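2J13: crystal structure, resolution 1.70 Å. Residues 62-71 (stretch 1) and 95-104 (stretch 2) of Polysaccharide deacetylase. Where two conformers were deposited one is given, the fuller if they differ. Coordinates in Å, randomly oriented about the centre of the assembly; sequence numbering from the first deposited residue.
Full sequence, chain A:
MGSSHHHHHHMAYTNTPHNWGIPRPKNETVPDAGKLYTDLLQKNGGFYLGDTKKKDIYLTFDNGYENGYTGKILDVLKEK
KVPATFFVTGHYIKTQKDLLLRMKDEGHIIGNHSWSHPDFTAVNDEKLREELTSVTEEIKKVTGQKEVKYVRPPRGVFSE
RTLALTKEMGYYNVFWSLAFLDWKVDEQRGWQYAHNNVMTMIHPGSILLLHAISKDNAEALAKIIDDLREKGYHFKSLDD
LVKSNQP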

# COMPACT_ATOMS: atom_id res chain seq x y z
N ASP A 62 -3.51 -1.13 -4.64
CA ASP A 62 -4.19 0.14 -4.39
C ASP A 62 -5.62 0.07 -4.93
O ASP A 62 -5.87 -0.39 -6.05
CB ASP A 62 -3.45 1.32 -5.02
CG ASP A 62 -2.11 1.56 -4.42
OD1 ASP A 62 -1.79 0.92 -3.40
OD2 ASP A 62 -1.31 2.34 -5.03
N ASN A 63 -6.57 0.55 -4.12
CA ASN A 63 -7.97 0.41 -4.36
C ASN A 63 -8.66 1.75 -4.27
O ASN A 63 -9.26 2.09 -3.27
CB ASN A 63 -8.57 -0.56 -3.37
CG ASN A 63 -7.94 -1.91 -3.46
OD1 ASN A 63 -8.54 -2.83 -3.99
ND2 ASN A 63 -6.72 -2.04 -2.96
N GLY A 64 -8.50 2.51 -5.34
CA GLY A 64 -9.26 3.73 -5.54
C GLY A 64 -10.38 3.54 -6.54
O GLY A 64 -11.22 4.43 -6.69
N TYR A 65 -10.35 2.44 -7.29
CA TYR A 65 -11.40 2.13 -8.25
C TYR A 65 -11.68 0.62 -8.18
O TYR A 65 -10.77 -0.18 -7.90
CB TYR A 65 -10.93 2.53 -9.64
CG TYR A 65 -11.96 2.39 -10.72
CD1 TYR A 65 -12.92 3.38 -10.92
CD2 TYR A 65 -11.96 1.28 -11.57
CE1 TYR A 65 -13.86 3.26 -11.93
CE2 TYR A 65 -12.90 1.15 -12.58
CZ TYR A 65 -13.85 2.14 -12.75
OH TYR A 65 -14.78 2.01 -13.75
N GLU A 66 -12.93 0.23 -8.41
CA GLU A 66 -13.28 -1.19 -8.47
C GLU A 66 -13.61 -1.58 -9.91
O GLU A 66 -14.63 -1.15 -10.44
CB GLU A 66 -14.45 -1.57 -7.57
CG GLU A 66 -14.88 -3.06 -7.59
CD GLU A 66 -13.75 -4.03 -7.28
OE1 GLU A 66 -12.87 -3.69 -6.43
OE2 GLU A 66 -13.74 -5.14 -7.89
N ASN A 67 -12.77 -2.42 -10.49
CA ASN A 67 -12.94 -2.88 -11.86
C ASN A 67 -13.79 -4.13 -11.96
O ASN A 67 -14.18 -4.52 -13.06
CB ASN A 67 -11.58 -3.16 -12.48
CG ASN A 67 -10.82 -1.89 -12.82
OD1 ASN A 67 -9.97 -1.42 -12.05
ND2 ASN A 67 -11.08 -1.36 -14.00
N GLY A 68 -14.07 -4.76 -10.82
CA GLY A 68 -14.95 -5.94 -10.73
C GLY A 68 -14.21 -7.25 -10.51
O GLY A 68 -14.82 -8.35 -10.55
N TYR A 69 -12.92 -7.18 -10.23
CA TYR A 69 -12.11 -8.41 -10.05
C TYR A 69 -11.48 -8.55 -8.66
O TYR A 69 -10.76 -9.51 -8.40
CB TYR A 69 -11.06 -8.46 -11.16
CG TYR A 69 -11.72 -8.38 -12.50
CD1 TYR A 69 -12.46 -9.46 -12.97
CD2 TYR A 69 -11.68 -7.22 -13.27
CE1 TYR A 69 -13.12 -9.41 -14.18
CE2 TYR A 69 -12.35 -7.16 -14.52
CZ TYR A 69 -13.05 -8.27 -14.95
OH TYR A 69 -13.73 -8.28 -16.15
N THR A 70 -11.70 -7.58 -7.77
CA THR A 70 -11.09 -7.68 -6.46
C THR A 70 -11.54 -8.95 -5.71
O THR A 70 -10.77 -9.52 -4.98
CB THR A 70 -11.31 -6.42 -5.65
OG1 THR A 70 -10.78 -5.30 -6.42
CG2 THR A 70 -10.62 -6.52 -4.29
N GLY A 71 -12.79 -9.37 -5.89
CA GLY A 71 -13.26 -10.59 -5.23
C GLY A 71 -12.51 -11.81 -5.72
O GLY A 71 -12.22 -12.73 -4.94
N THR A 95 -18.34 2.72 -1.44
CA THR A 95 -18.99 2.01 -2.54
C THR A 95 -18.75 0.50 -2.55
O THR A 95 -19.42 -0.22 -3.31
CB THR A 95 -18.61 2.60 -3.91
OG1 THR A 95 -17.19 2.46 -4.17
CG2 THR A 95 -19.02 4.08 -3.99
N GLN A 96 -17.82 0.01 -1.73
CA GLN A 96 -17.46 -1.42 -1.74
C GLN A 96 -17.31 -1.99 -0.33
O GLN A 96 -16.35 -2.71 -0.03
CB GLN A 96 -16.18 -1.65 -2.58
CG GLN A 96 -16.24 -1.09 -3.99
CD GLN A 96 -17.22 -1.81 -4.92
OE1 GLN A 96 -17.63 -2.95 -4.66
NE2 GLN A 96 -17.57 -1.16 -6.04
N LYS A 97 -18.30 -1.73 0.54
CA LYS A 97 -18.19 -2.17 1.93
C LYS A 97 -18.00 -3.68 2.04
O LYS A 97 -17.28 -4.14 2.91
CB LYS A 97 -19.37 -1.71 2.80
CG LYS A 97 -18.91 -1.28 4.20
CD LYS A 97 -20.02 -1.35 5.26
CE LYS A 97 -20.97 -0.19 5.17
NZ LYS A 97 -20.35 1.14 5.40
N ASP A 98 -18.65 -4.46 1.19
CA ASP A 98 -18.55 -5.91 1.30
C ASP A 98 -17.14 -6.44 1.01
O ASP A 98 -16.66 -7.31 1.73
CB ASP A 98 -19.61 -6.57 0.41
CG ASP A 98 -21.01 -6.38 0.95
OD1 ASP A 98 -21.17 -6.11 2.17
OD2 ASP A 98 -21.95 -6.52 0.14
N LEU A 99 -16.48 -5.88 -0.00
CA LEU A 99 -15.09 -6.25 -0.30
C LEU A 99 -14.16 -5.82 0.84
O LEU A 99 -13.26 -6.57 1.23
CB LEU A 99 -14.64 -5.67 -1.65
CG LEU A 99 -15.19 -6.41 -2.86
CD1 LEU A 99 -14.94 -5.59 -4.14
CD2 LEU A 99 -14.61 -7.82 -2.98
N LEU A 100 -14.40 -4.64 1.42
CA LEU A 100 -13.64 -4.18 2.55
C LEU A 100 -13.71 -5.17 3.73
O LEU A 100 -12.71 -5.49 4.34
CB LEU A 100 -14.14 -2.80 2.93
CG LEU A 100 -13.29 -1.87 3.76
CD1 LEU A 100 -12.04 -1.40 3.02
CD2 LEU A 100 -14.18 -0.70 4.13
N LEU A 101 -14.92 -5.67 4.01
CA LEU A 101 -15.09 -6.64 5.05
C LEU A 101 -14.39 -7.97 4.74
O LEU A 101 -13.90 -8.61 5.65
CB LEU A 101 -16.59 -6.83 5.32
CG LEU A 101 -17.17 -5.58 5.99
CD1 LEU A 101 -18.69 -5.64 6.02
CD2 LEU A 101 -16.61 -5.45 7.40
N ARG A 102 -14.36 -8.37 3.48
CA ARG A 102 -13.55 -9.55 3.08
C ARG A 102 -12.08 -9.33 3.39
O ARG A 102 -11.37 -10.20 3.82
CB ARG A 102 -13.70 -9.86 1.59
CG ARG A 102 -15.05 -10.46 1.19
CD ARG A 102 -15.00 -11.13 -0.14
NE ARG A 102 -14.09 -12.27 -0.14
CZ ARG A 102 -13.67 -12.89 -1.24
NH1 ARG A 102 -14.07 -12.51 -2.43
NH2 ARG A 102 -12.83 -13.90 -1.13
N MET A 103 -11.59 -8.12 3.12
CA MET A 103 -10.19 -7.85 3.38
C MET A 103 -9.84 -8.09 4.85
O MET A 103 -8.85 -8.77 5.17
CB MET A 103 -9.86 -6.42 2.93
CG MET A 103 -9.91 -6.22 1.42
SD MET A 103 -9.85 -4.43 1.06
CE MET A 103 -10.23 -4.40 -0.70
N LYS A 104 -10.66 -7.57 5.75
CA LYS A 104 -10.41 -7.72 7.19
C LYS A 104 -10.64 -9.16 7.64
O LYS A 104 -9.83 -9.70 8.37
CB LYS A 104 -11.28 -6.76 7.99
CG LYS A 104 -11.12 -6.86 9.51
CD LYS A 104 -12.23 -7.72 10.15
CE LYS A 104 -12.26 -7.59 11.65
NZ LYS A 104 -11.20 -8.37 12.35

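A loop can pack against a helix with a single hydrogen bond between them while its acidic side chain is bonded largely within the loop and at the start of the next helix; this contact in a polysaccharide deacetylase is a worked example. Stretch 1 leaves a strand at Asn 63, runs through a loop and enters a helix at Thr 70. Stretch 2 is largely helical: Gln 96 holds the N-cap position, and the bond from Leu 100 N to Gln 96 O (3.1 Å) opens the i to i+4 series that continues to Lys 104. The backbones draw closest near Gly 71 and Leu 99, whose CA atoms lie 6.8 Å apart.

Glu 66 organises the loop. Glu 66 OE1 accepts a hydrogen bond from Thr 70 OG1 (2.6 Å) and also bonds elsewhere in the structure, while Glu 66 OE2 accepts from Thr 70 N (3.2 Å) and Gly 68 N (3.0 Å). Toward stretch 2 it makes no hydrogen bond, only close packing: Glu 66 CB lies 3.5 Å from Gln 96 NE2, and Glu 66 OE1 3.6 Å from Leu 99 CD1. Leu 99 also packs on the start of the stretch 1 helix, with CD1 4.0 Å from Thr 70 CB and CD2 3.8 Å from Gly 71 N. The CA-to-CB bond of Met 103 points sideways, yet its CE comes within 4.2 Å of Thr 70 CG2. One hydrogen bond crosses the contact, from Arg 102 NH1 to Gly 71 O (3.1 Å, 140°).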